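Local coordinates for geranylgeranyl pyrophosphate synthetase (Pyrococcus horikoshii, PDB 1WY0) that catalyses the chain-elongating condensation of isopentenyl diphosphate with allylic diphosphates to make the C20 isoprenoid geranylgeranyl diphosphate, at the interface of chains A and B. Residues are numbered along the deposited sequence; one frame, centred on the assembly and turned at random. Chains: chain A/B, geranylgeranyl pyrophosphate synthetase.

The interface of chains A and B. Residues chain A 89, 150, 153-154, 157; chain B 108-109, 112.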
loop_
_atom_site.group_PDB
_atom_site.type_symbol
_atom_site.label_atom_id
_atom_site.label_comp_id
_atom_site.label_asym_id
_atom_site.label_seq_id
_atom_site.Cartn_x
_atom_site.Cartn_y
_atom_site.Cartn_z
ATOM N N MET A 89 -12.828 4.452 3.041
ATOM C CA MET A 89 -13.358 5.404 2.081
ATOM C C MET A 89 -14.873 5.383 1.962
ATOM O O MET A 89 -15.515 6.435 1.986
ATOM C CB MET A 89 -12.714 5.150 0.719
ATOM C CG MET A 89 -11.205 5.347 0.735
ATOM S SD MET A 89 -10.487 5.155 -0.886
ATOM C CE MET A 89 -8.899 4.439 -0.520
ATOM N N CYS A 150 -6.234 0.362 -8.057
ATOM C CA CYS A 150 -6.201 1.721 -7.504
ATOM C C CYS A 150 -6.899 2.686 -8.476
ATOM O O CYS A 150 -7.601 3.605 -8.067
ATOM C CB CYS A 150 -4.756 2.210 -7.296
ATOM S SG CYS A 150 -3.743 1.353 -6.058
ATOM N N GLN A 153 -10.679 2.209 -8.297
ATOM C CA GLN A 153 -11.222 2.762 -7.074
ATOM C C GLN A 153 -11.194 4.300 -7.148
ATOM O O GLN A 153 -12.088 4.962 -6.634
ATOM C CB GLN A 153 -10.429 2.248 -5.866
ATOM C CG GLN A 153 -10.858 2.839 -4.531
ATOM C CD GLN A 153 -12.322 2.592 -4.195
ATOM O OE1 GLN A 153 -13.062 2.015 -4.995
ATOM N NE2 GLN A 153 -12.748 3.029 -3.013
ATOM N N ALA A 154 -10.176 4.860 -7.796
ATOM C CA ALA A 154 -10.071 6.312 -7.943
ATOM C C ALA A 154 -11.261 6.831 -8.759
ATOM O O ALA A 154 -11.921 7.795 -8.381
ATOM C CB ALA A 154 -8.776 6.681 -8.640
ATOM N N LEU A 157 -14.248 6.968 -6.778
ATOM C CA LEU A 157 -14.332 8.101 -5.861
ATOM C C LEU A 157 -14.826 9.342 -6.608
ATOM O O LEU A 157 -15.656 10.079 -6.099
ATOM C CB LEU A 157 -12.973 8.411 -5.232
ATOM C CG LEU A 157 -12.455 7.473 -4.149
ATOM C CD1 LEU A 157 -11.095 7.958 -3.665
ATOM C CD2 LEU A 157 -13.447 7.426 -3.007
ATOM N N ASN B 108 -9.382 10.144 1.364
ATOM C CA ASN B 108 -9.590 8.958 0.535
ATOM C C ASN B 108 -8.678 8.926 -0.684
ATOM O O ASN B 108 -8.041 7.911 -0.950
ATOM C CB ASN B 108 -11.057 8.866 0.091
ATOM C CG ASN B 108 -12.019 8.655 1.267
ATOM O OD1 ASN B 108 -11.601 8.376 2.392
ATOM N ND2 ASN B 108 -13.310 8.779 1.003
ATOM N N MET B 109 -8.615 10.023 -1.435
ATOM C CA MET B 109 -7.760 10.061 -2.611
ATOM C C MET B 109 -6.279 10.015 -2.202
ATOM O O MET B 109 -5.439 9.499 -2.942
ATOM C CB MET B 109 -8.046 11.312 -3.444
ATOM C CG MET B 109 -7.331 11.324 -4.807
ATOM S SD MET B 109 -7.804 9.907 -5.854
ATOM C CE MET B 109 -9.591 10.269 -6.112
ATOM N N LEU B 112 -5.419 6.390 -1.596
ATOM C CA LEU B 112 -5.220 5.778 -2.908
ATOM C C LEU B 112 -3.922 6.207 -3.592
ATOM O O LEU B 112 -3.298 5.395 -4.259
ATOM C CB LEU B 112 -6.388 6.092 -3.840
ATOM C CG LEU B 112 -7.632 5.235 -3.624
ATOM C CD1 LEU B 112 -8.632 5.571 -4.693
ATOM C CD2 LEU B 112 -7.268 3.726 -3.675
#
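B:Leu112 pushes its isobutyl end from helix 107-126 of chain B into a groove between helices 69-90 and 132-159 of chain A. The CD1 methyl does most of the work on helix 132-159: CD1 of B:Leu112 lies 3.5 Å from CG in the aliphatic stem of A:Gln153, touches the backbone at A:Ala154, and meets CD1 of A:Leu157 tip to tip at 3.6 Å. The CD2 branch turns toward A:Met89 and A:Gln153, while the carbonyl O of A:Cys150 borders the groove as a peripheral contact. A:Met89 closes the other flank. Its chain runs extended through chi2 (-176°) and bends at chi3, which carries CE of A:Met89 against CG of B:Leu112 at 3.4 Å, a tight fit. Farther back along the same side chain, the methionine stem lies over the flat face of the B:Asn108 carboxamide, the two side chains running in opposite directions, with CG of A:Met89 3.4 Å from the amide carbon CG of B:Asn108. The carbonyl O of A:Met89 lies to one side of the carboxamide plane, so the hydrogen bond from ND2 of B:Asn108 (3.4 Å, 124° at the hydrogen) is weak and bent. A:Leu157 is the second large apolar group from chain A; CD1 of A:Leu157 also packs 3.7 Å from CE of B:Met109, and the leucine crosses B:Asn108 at about a right angle. B:Met109 reaches it by bending at chi2 and chi3, which brings the CE methyl alongside A:Leu157, the two side chains running in opposite directions. This largely apolar patch, repeated by the two-fold symmetry, helps join the two subunits of the dimer, the usual assembly of polyprenyl synthetases.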